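Local coordinates for flavin-nucleotide-binding protein (Mycobacterium smegmatis, PDB 4YBN) that binds FAD and heme b and probably works as an oxidoreductase built on the split beta-barrel of the flavin-binding pyridoxamine 5'-phosphate oxidase superfamily, at residues A[58-63]-A[124-129]; A[79-84]-A[109-114]. One frame throughout, in Å; residues are numbered along the deposited sequence.

Overall arrangement
The two contacts show how one curled antiparallel sheet can serve a cofactor site and a barrel core at once. Contact 1 sets strand 58-63 against helix 124-129 and includes His62, the axial ligand of the heme iron, while contact 2 joins strand 79-84 to the bend at 109-114 that leads into that helix. Their centres lie 13 Å apart, yet they meet: Ile61 CD1 packs 3.7 Å from Phe111 CE2, and Leu59 CD1 lies 3.9 Å from Val81 CG1. The strand of contact 1 thus turns Leu59 and Ile61 to the core of contact 2, and Val60 and His62 to its own helix. Thr84, at the far end of strand 79-84, lies in a different FAD pocket from the one that includes His62.

Contact 1 of 2, residues A[58-63]-A[124-129]; sequences ELVIHG and DALTDR. With HEM (protoporphyrin IX containing Fe), chain F.
His62 NE2 coordinates the heme iron at 2.5 Å, rather long for an axial histidine, while Leu126 packs against the same imidazole. The ring stands edge-on over the porphyrin: His62 CE1 is 3.2 Å from heme NB and His62 CD2 is 3.2 Å from heme NC, one carbon to each side of the ligating nitrogen. It gets there because CG is set between the backbone N and the carbonyl carbon (chi1 80°), which swings the imidazole from the strand toward the metal. Tyr102 and Lys164 of the second subunit hydrogen-bond the same heme. Leu126 meets the ring obliquely with its CD2 branch, near ND1 and CG; since this side chain was modelled in two conformers, the very short approach to ND1 is doubtful. Its CG is anti to the backbone N (chi1 -178°), sending both methyls up from the helix to the strand, where Leu126 CD1 lies 3.7 Å from Val60 O and Leu126 CD2 is 4.5 Å from Val60 CG1. One leucine therefore bridges two strand residues that face the same way, and does so without a hydrogen bond between the segments. The next residue along the helix, Thr127, points to another side and sits beside the heme vinyl carbon CBB. Strand and helix axes cross almost perpendicularly, at -95° and 9.3 Å. Strand 58-64 is flanked in its sheet by strands 44-55 and 149-155, and helix 116-130 lies over its Val60 and His62 face, adding Tyr122, Leu123 and Phe130.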
ATOM      1  N   GLU A  58     -15.850  12.674  -2.518  1.00 20.16           N
ATOM      2  CA  GLU A  58     -15.681  12.060  -1.219  1.00 21.95           C
ATOM      3  C   GLU A  58     -14.900  10.732  -1.343  1.00 21.97           C
ATOM      4  O   GLU A  58     -15.135   9.965  -2.277  1.00 20.89           O
ATOM      5  CB  GLU A  58     -17.016  11.831  -0.593  1.00 24.57           C
ATOM      6  CG  GLU A  58     -17.501  13.064   0.152  1.00 30.84           C
ATOM      7  CD  GLU A  58     -18.923  12.943   0.557  1.00 35.14           C
ATOM      8  OE1 GLU A  58     -19.718  12.466  -0.312  1.00 35.23           O
ATOM      9  OE2 GLU A  58     -19.236  13.264   1.736  1.00 35.33           O
ATOM     10  N   LEU A  59     -14.018  10.474  -0.377  1.00 20.43           N
ATOM     11  CA  LEU A  59     -13.429   9.133  -0.150  1.00 20.12           C
ATOM     12  C   LEU A  59     -14.206   8.371   0.874  1.00 21.83           C
ATOM     13  O   LEU A  59     -14.394   8.783   2.037  1.00 21.98           O
ATOM     14  CB  LEU A  59     -12.000   9.365   0.289  1.00 22.94           C
ATOM     15  CG  LEU A  59     -10.977   8.261   0.360  1.00 24.30           C
ATOM     16  CD1 LEU A  59      -9.575   8.861   0.244  1.00 23.44           C
ATOM     17  CD2 LEU A  59     -11.150   7.467   1.625  1.00 23.54           C
ATOM     18  N   VAL A  60     -14.734   7.247   0.460  1.00 19.04           N
ATOM     19  CA  VAL A  60     -15.691   6.520   1.255  1.00 19.79           C
ATOM     20  C   VAL A  60     -15.179   5.166   1.703  1.00 18.64           C
ATOM     21  O   VAL A  60     -14.643   4.433   0.881  1.00 19.24           O
ATOM     22  CB  VAL A  60     -16.983   6.316   0.426  1.00 23.15           C
ATOM     23  CG1 VAL A  60     -18.042   5.619   1.243  1.00 22.98           C
ATOM     24  CG2 VAL A  60     -17.469   7.674  -0.094  1.00 23.86           C
ATOM     25  N   ILE A  61     -15.387   4.820   2.971  1.00 18.45           N
ATOM     26  CA  ILE A  61     -15.043   3.516   3.495  1.00 18.99           C
ATOM     27  C   ILE A  61     -16.220   2.943   4.202  1.00 18.46           C
ATOM     28  O   ILE A  61     -17.200   3.640   4.547  1.00 19.47           O
ATOM     29  CB  ILE A  61     -13.816   3.605   4.458  1.00 17.79           C
ATOM     30  CG1 ILE A  61     -14.098   4.507   5.689  1.00 19.09           C
ATOM     31  CG2 ILE A  61     -12.614   4.158   3.672  1.00 18.10           C
ATOM     32  CD1 ILE A  61     -12.965   4.715   6.647  1.00 20.93           C
ATOM     33  N   HIS A  62     -16.122   1.677   4.522  1.00 19.52           N
ATOM     34  CA  HIS A  62     -17.115   1.064   5.332  1.00 21.45           C
ATOM     35  C   HIS A  62     -16.656  -0.103   6.139  1.00 23.56           C
ATOM     36  O   HIS A  62     -15.581  -0.661   5.911  1.00 23.47           O
ATOM     37  CB  HIS A  62     -18.269   0.644   4.447  1.00 25.98           C
ATOM     38  CG  HIS A  62     -18.031  -0.610   3.737  1.00 30.22           C
ATOM     39  ND1 HIS A  62     -16.931  -0.787   2.932  1.00 32.29           N
ATOM     40  CD2 HIS A  62     -18.706  -1.785   3.747  1.00 33.48           C
ATOM     41  CE1 HIS A  62     -16.965  -2.015   2.439  1.00 41.05           C
ATOM     42  NE2 HIS A  62     -18.028  -2.633   2.919  1.00 37.27           N
ATOM     43  N   GLY A  63     -17.483  -0.540   7.056  1.00 22.57           N
ATOM     44  CA  GLY A  63     -17.137  -1.747   7.830  1.00 23.03           C
ATOM     45  C   GLY A  63     -18.116  -2.004   8.932  1.00 26.83           C
ATOM     46  O   GLY A  63     -19.197  -1.431   8.880  1.00 23.98           O
ATOM     47  N   ASP A 124     -23.924   1.208  -2.488  1.00 28.26           N
ATOM     48  CA  ASP A 124     -24.084   0.815  -3.850  1.00 27.40           C
ATOM     49  C   ASP A 124     -22.974   1.458  -4.654  1.00 28.84           C
ATOM     50  O   ASP A 124     -22.324   0.787  -5.506  1.00 24.11           O
ATOM     51  CB  ASP A 124     -25.444   1.234  -4.422  1.00 27.58           C
ATOM     52  CG  ASP A 124     -26.631   0.348  -3.929  1.00 37.09           C
ATOM     53  OD1 ASP A 124     -26.458  -0.588  -3.113  1.00 39.76           O
ATOM     54  OD2 ASP A 124     -27.765   0.639  -4.362  1.00 42.39           O
ATOM     55  N   ALA A 125     -22.791   2.751  -4.483  1.00 26.44           N
ATOM     56  CA  ALA A 125     -21.721   3.419  -5.251  1.00 27.59           C
ATOM     57  C   ALA A 125     -20.329   2.847  -4.867  1.00 25.77           C
ATOM     58  O   ALA A 125     -19.500   2.690  -5.720  1.00 26.36           O
ATOM     59  CB  ALA A 125     -21.755   4.912  -5.085  1.00 29.86           C
ATOM     60  N   LEU A 126     -20.116   2.530  -3.597  0.80 27.93           N
ATOM     61  CA  LEU A 126     -18.850   1.936  -3.127  0.80 27.44           C
ATOM     62  C   LEU A 126     -18.650   0.587  -3.775  0.80 29.92           C
ATOM     63  O   LEU A 126     -17.596   0.322  -4.374  0.80 26.87           O
ATOM     64  CB  LEU A 126     -18.805   1.818  -1.581  0.80 29.28           C
ATOM     65  CG  LEU A 126     -17.522   1.252  -0.931  0.80 28.63           C
ATOM     66  CD1 LEU A 126     -16.336   2.027  -1.438  0.80 30.85           C
ATOM     67  CD2 LEU A 126     -17.481   1.241   0.626  0.80 28.94           C
ATOM     68  N   THR A 127     -19.673  -0.264  -3.721  1.00 28.18           N
ATOM     69  CA  THR A 127     -19.570  -1.580  -4.380  1.00 30.56           C
ATOM     70  C   THR A 127     -19.180  -1.525  -5.866  1.00 29.31           C
ATOM     71  O   THR A 127     -18.322  -2.274  -6.322  1.00 35.29           O
ATOM     72  CB  THR A 127     -20.919  -2.276  -4.267  1.00 27.67           C
ATOM     73  OG1 THR A 127     -21.119  -2.569  -2.898  1.00 29.39           O
ATOM     74  CG2 THR A 127     -20.982  -3.529  -5.098  1.00 31.41           C
ATOM     75  N   ASP A 128     -19.766  -0.599  -6.586  1.00 30.48           N
ATOM     76  CA  ASP A 128     -19.465  -0.371  -7.971  1.00 31.80           C
ATOM     77  C   ASP A 128     -18.076   0.200  -8.236  1.00 35.60           C
ATOM     78  O   ASP A 128     -17.692   0.251  -9.370  1.00 35.79           O
ATOM     79  CB  ASP A 128     -20.485   0.565  -8.619  1.00 34.89           C
ATOM     80  CG  ASP A 128     -21.846  -0.138  -8.939  1.00 43.19           C
ATOM     81  OD1 ASP A 128     -21.998  -1.374  -8.770  1.00 48.22           O
ATOM     82  OD2 ASP A 128     -22.783   0.577  -9.316  1.00 44.84           O
ATOM     83  N   ARG A 129     -17.359   0.665  -7.206  1.00 35.23           N
ATOM     84  CA  ARG A 129     -15.928   1.009  -7.338  1.00 35.46           C
ATOM     85  C   ARG A 129     -15.090  -0.254  -7.333  1.00 35.04           C
ATOM     86  O   ARG A 129     -14.181  -0.406  -8.151  1.00 42.87           O
ATOM     87  CB  ARG A 129     -15.485   1.957  -6.155  1.00 33.66           C
ATOM     88  CG  ARG A 129     -15.572   3.415  -6.486  1.00 34.12           C
ATOM     89  CD  ARG A 129     -16.848   3.726  -7.102  1.00 34.94           C
ATOM     90  NE  ARG A 129     -17.058   5.124  -7.406  1.00 36.22           N
ATOM     91  CZ  ARG A 129     -18.255   5.580  -7.756  1.00 39.26           C
ATOM     92  NH1 ARG A 129     -19.321   4.723  -7.816  1.00 34.84           N
ATOM     93  NH2 ARG A 129     -18.380   6.863  -8.051  1.00 35.60           N
TER
HETATM   94  CHA HEM F 304     -16.151  -5.874   6.207  0.51 41.94           C
HETATM   95  CHB HEM F 304     -15.040  -5.424   1.559  0.51 39.04           C
HETATM   96  CHC HEM F 304     -19.664  -4.441   0.478  0.51 37.39           C
HETATM   97  CHD HEM F 304     -20.707  -4.676   5.175  0.51 38.31           C
HETATM   98  C1A HEM F 304     -15.462  -5.860   5.032  0.51 41.24           C
HETATM   99  C2A HEM F 304     -14.077  -6.147   4.925  0.51 42.03           C
HETATM  100  C3A HEM F 304     -13.762  -5.990   3.613  0.51 39.28           C
HETATM  101  C4A HEM F 304     -14.948  -5.629   2.918  0.51 36.87           C
HETATM  102  CMA HEM F 304     -12.387  -6.212   3.035  0.51 34.44           C
HETATM  103  CAA HEM F 304     -13.111  -6.517   6.042  0.51 45.85           C
HETATM  104  CBA HEM F 304     -13.278  -7.937   6.603  0.51 43.89           C
HETATM  105  CGA HEM F 304     -12.263  -8.144   7.706  0.51 45.95           C
HETATM  106  O1A HEM F 304     -11.299  -8.930   7.523  0.51 39.88           O
HETATM  107  O2A HEM F 304     -12.370  -7.543   8.807  0.51 43.90           O
HETATM  108  C1B HEM F 304     -16.219  -5.146   0.847  0.51 39.05           C
HETATM  109  C2B HEM F 304     -16.260  -5.046  -0.578  0.51 35.78           C
HETATM  110  C3B HEM F 304     -17.547  -4.749  -0.921  0.51 37.15           C
HETATM  111  C4B HEM F 304     -18.315  -4.706   0.363  0.51 35.61           C
HETATM  112  CMB HEM F 304     -15.103  -5.196  -1.543  0.51 36.37           C
HETATM  113  CAB HEM F 304     -17.981  -4.623  -2.338  0.51 35.73           C
HETATM  114  CBB HEM F 304     -19.248  -4.718  -2.703  0.51 32.66           C
HETATM  115  C1C HEM F 304     -20.397  -4.375   1.678  0.51 37.74           C
HETATM  116  C2C HEM F 304     -21.721  -3.857   1.816  0.51 32.79           C
HETATM  117  C3C HEM F 304     -22.036  -3.925   3.174  0.51 32.52           C
HETATM  118  C4C HEM F 304     -20.870  -4.493   3.844  0.51 34.28           C
HETATM  119  CMC HEM F 304     -22.606  -3.374   0.700  0.51 30.38           C
HETATM  120  CAC HEM F 304     -23.336  -3.605   3.796  0.51 35.96           C
HETATM  121  CBC HEM F 304     -24.513  -3.409   3.160  0.51 34.69           C
HETATM  122  C1D HEM F 304     -19.531  -5.037   5.806  0.51 39.76           C
HETATM  123  C2D HEM F 304     -19.474  -5.256   7.268  0.51 39.42           C
HETATM  124  C3D HEM F 304     -18.213  -5.597   7.525  0.51 39.43           C
HETATM  125  C4D HEM F 304     -17.501  -5.565   6.249  0.51 41.53           C
HETATM  126  CMD HEM F 304     -20.577  -5.148   8.289  0.51 39.42           C
HETATM  127  CAD HEM F 304     -17.589  -5.960   8.835  0.51 41.55           C
HETATM  128  CBD HEM F 304     -17.467  -7.495   8.931  0.51 39.85           C
HETATM  129  CGD HEM F 304     -17.215  -7.967  10.351  0.51 38.62           C
HETATM  130  O1D HEM F 304     -18.089  -8.600  10.998  0.51 38.33           O
HETATM  131  O2D HEM F 304     -16.117  -7.711  10.890  0.51 34.75           O
HETATM  132  NA  HEM F 304     -15.976  -5.548   3.800  0.51 37.90           N
HETATM  133  NB  HEM F 304     -17.452  -4.975   1.357  0.51 39.46           N
HETATM  134  NC  HEM F 304     -19.889  -4.672   2.930  0.51 36.32           N
HETATM  135  ND  HEM F 304     -18.331  -5.238   5.248  0.51 40.09           N
HETATM  136 FE   HEM F 304     -17.890  -5.065   3.423  0.51 40.71          FE

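Contact 2 of 2, residues A[79-84]-A[109-114]; sequences AAVSVT and GTFEVI
Gly109 and Ala79 form an antiparallel hydrogen-bonded pair, joined by two backbone bonds. Ala79 N gives its hydrogen to Gly109 O at 2.8 Å, with a bent N-H...O angle of 141°, and Gly109 N returns a longer but straighter bond to Ala79 O at 3.2 Å and 159°. The backbone of Gly109 is stretched into a conformation that would press a beta carbon against the preceding carbonyl oxygen, which is a clear reason for glycine at a point where the chain turns a corner. Two residues on, Phe111 reaches back: its beta carbon does not aim at strand 79-84, but CG lies anti to the carbonyl carbon (chi1 -78°), and the end of the ring comes near two apolar side chains, Ala79 and Val81. Ala79 CB is at the ring edge, close to its plane, 4.0 Å from Phe111 CE1, while Val81 approaches obliquely, its CG2 being 3.9 Å from Phe111 CZ. The valine and the phenyl cross at about a right angle, with CG2 as the touching branch. Leu73 from helix 68-74 and Leu152 and Leu154 from strand 149-155 also pack on this ring, in a buried apolar cluster. At Glu112 the chain has passed to a new partner, its backbone bonding to Ala153, and the side chain of Val113 rests on Leu152. Here, then, the chain leaves strand 78-91 at the Gly109 corner and goes on to pair with strand 149-155, a change of partner consistent with the curling of the sheet in the split beta-barrel fold.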
ATOM      1  N   ALA A  79      -7.975  12.309  10.940  1.00 23.10           N
ATOM      2  CA  ALA A  79      -7.382  11.147  10.259  1.00 22.01           C
ATOM      3  C   ALA A  79      -6.451  11.629   9.216  1.00 21.52           C
ATOM      4  O   ALA A  79      -6.582  12.761   8.696  1.00 18.44           O
ATOM      5  CB  ALA A  79      -8.470  10.363   9.600  1.00 22.83           C
ATOM      6  N   ALA A  80      -5.537  10.776   8.815  1.00 20.17           N
ATOM      7  CA  ALA A  80      -4.776  11.056   7.634  1.00 19.58           C
ATOM      8  C   ALA A  80      -4.888   9.780   6.787  1.00 20.19           C
ATOM      9  O   ALA A  80      -4.762   8.683   7.322  1.00 22.24           O
ATOM     10  CB  ALA A  80      -3.338  11.430   8.001  1.00 24.43           C
ATOM     11  N   VAL A  81      -5.110   9.907   5.483  1.00 19.10           N
ATOM     12  CA  VAL A  81      -5.407   8.768   4.647  1.00 18.55           C
ATOM     13  C   VAL A  81      -4.335   8.686   3.620  1.00 23.85           C
ATOM     14  O   VAL A  81      -4.094   9.673   2.921  1.00 24.48           O
ATOM     15  CB  VAL A  81      -6.775   8.924   3.988  1.00 20.86           C
ATOM     16  CG1 VAL A  81      -7.066   7.781   3.035  1.00 22.78           C
ATOM     17  CG2 VAL A  81      -7.844   8.932   5.032  1.00 21.44           C
ATOM     18  N   SER A  82      -3.662   7.531   3.520  1.00 20.60           N
ATOM     19  CA  SER A  82      -2.608   7.376   2.538  1.00 20.31           C
ATOM     20  C   SER A  82      -2.948   6.324   1.497  1.00 18.07           C
ATOM     21  O   SER A  82      -3.436   5.216   1.798  1.00 17.88           O
ATOM     22  CB  SER A  82      -1.268   7.025   3.305  1.00 21.17           C
ATOM     23  OG  SER A  82      -0.246   6.715   2.394  1.00 24.05           O
ATOM     24  N   VAL A  83      -2.723   6.702   0.243  1.00 16.91           N
ATOM     25  CA  VAL A  83      -3.024   5.840  -0.912  1.00 17.75           C
ATOM     26  C   VAL A  83      -1.814   5.811  -1.811  1.00 19.01           C
ATOM     27  O   VAL A  83      -1.367   6.853  -2.288  1.00 18.41           O
ATOM     28  CB  VAL A  83      -4.277   6.294  -1.730  1.00 18.48           C
ATOM     29  CG1 VAL A  83      -4.546   5.314  -2.874  1.00 19.97           C
ATOM     30  CG2 VAL A  83      -5.477   6.331  -0.778  1.00 18.95           C
ATOM     31  N   THR A  84      -1.314   4.607  -2.086  1.00 19.87           N
ATOM     32  CA  THR A  84      -0.016   4.438  -2.760  1.00 20.49           C
ATOM     33  C   THR A  84      -0.058   3.344  -3.837  1.00 21.21           C
ATOM     34  O   THR A  84      -0.615   2.254  -3.647  1.00 21.27           O
ATOM     35  CB  THR A  84       1.069   4.115  -1.665  1.00 22.42           C
ATOM     36  OG1 THR A  84       1.223   5.267  -0.815  1.00 21.76           O
ATOM     37  CG2 THR A  84       2.404   3.847  -2.275  1.00 23.11           C
ATOM     38  N   GLY A 109      -8.444  14.894   7.264  1.00 22.21           N
ATOM     39  CA  GLY A 109      -9.633  15.503   7.742  1.00 23.26           C
ATOM     40  C   GLY A 109     -10.344  14.585   8.673  1.00 23.95           C
ATOM     41  O   GLY A 109      -9.783  13.612   9.180  1.00 21.59           O
ATOM     42  N   THR A 110     -11.624  14.864   8.836  0.68 22.52           N
ATOM     43  CA  THR A 110     -12.484  14.126   9.733  0.68 22.81           C
ATOM     44  C   THR A 110     -13.514  13.445   8.903  0.68 23.15           C
ATOM     45  O   THR A 110     -14.199  14.070   8.100  0.68 27.67           O
ATOM     46  CB  THR A 110     -13.110  15.117  10.784  0.68 25.88           C
ATOM     47  OG1 THR A 110     -12.035  15.749  11.459  0.68 24.91           O
ATOM     48  CG2 THR A 110     -13.958  14.431  11.776  0.68 23.17           C
ATOM     49  N   PHE A 111     -13.614  12.144   9.062  1.00 21.24           N
ATOM     50  CA  PHE A 111     -14.665  11.417   8.424  1.00 22.98           C
ATOM     51  C   PHE A 111     -16.058  11.785   8.999  1.00 26.88           C
ATOM     52  O   PHE A 111     -16.237  11.971  10.212  1.00 29.72           O
ATOM     53  CB  PHE A 111     -14.475   9.957   8.553  1.00 22.76           C
ATOM     54  CG  PHE A 111     -13.455   9.389   7.625  1.00 22.08           C
ATOM     55  CD1 PHE A 111     -12.161   9.321   8.000  1.00 22.62           C
ATOM     56  CD2 PHE A 111     -13.820   8.808   6.402  1.00 20.79           C
ATOM     57  CE1 PHE A 111     -11.213   8.768   7.190  1.00 21.87           C
ATOM     58  CE2 PHE A 111     -12.867   8.275   5.564  1.00 21.43           C
ATOM     59  CZ  PHE A 111     -11.567   8.237   5.966  1.00 21.63           C
ATOM     60  N   GLU A 112     -17.015  11.935   8.101  1.00 24.12           N
ATOM     61  CA  GLU A 112     -18.398  12.038   8.507  1.00 30.00           C
ATOM     62  C   GLU A 112     -19.155  10.733   8.328  1.00 27.02           C
ATOM     63  O   GLU A 112     -18.991  10.000   7.317  1.00 21.72           O
ATOM     64  CB  GLU A 112     -19.087  13.238   7.803  1.00 37.29           C
ATOM     65  CG  GLU A 112     -19.629  13.057   6.383  1.00 54.79           C
ATOM     66  CD  GLU A 112     -20.349  14.325   5.818  1.00 67.97           C
ATOM     67  OE1 GLU A 112     -20.780  15.200   6.620  1.00 75.14           O
ATOM     68  OE2 GLU A 112     -20.489  14.453   4.565  1.00 80.22           O
ATOM     69  N   VAL A 113     -19.972  10.421   9.331  1.00 24.59           N
ATOM     70  CA  VAL A 113     -20.865   9.267   9.302  1.00 26.07           C
ATOM     71  C   VAL A 113     -21.922   9.488   8.253  1.00 24.93           C
ATOM     72  O   VAL A 113     -22.611  10.482   8.284  1.00 25.40           O
ATOM     73  CB  VAL A 113     -21.541   9.019  10.648  1.00 25.85           C
ATOM     74  CG1 VAL A 113     -22.624   7.940  10.547  1.00 28.79           C
ATOM     75  CG2 VAL A 113     -20.514   8.577  11.680  1.00 24.29           C
ATOM     76  N   ILE A 114     -22.075   8.561   7.332  1.00 22.32           N
ATOM     77  CA  ILE A 114     -23.150   8.645   6.369  1.00 24.68           C
ATOM     78  C   ILE A 114     -24.439   8.313   7.111  1.00 23.75           C
ATOM     79  O   ILE A 114     -24.561   7.280   7.795  1.00 23.13           O
ATOM     80  CB  ILE A 114     -22.956   7.650   5.179  1.00 26.29           C
ATOM     81  CG1 ILE A 114     -21.665   7.958   4.402  1.00 27.28           C
ATOM     82  CG2 ILE A 114     -24.116   7.709   4.182  1.00 26.32           C
ATOM     83  CD1 ILE A 114     -21.494   9.403   4.126  1.00 33.18           C
TER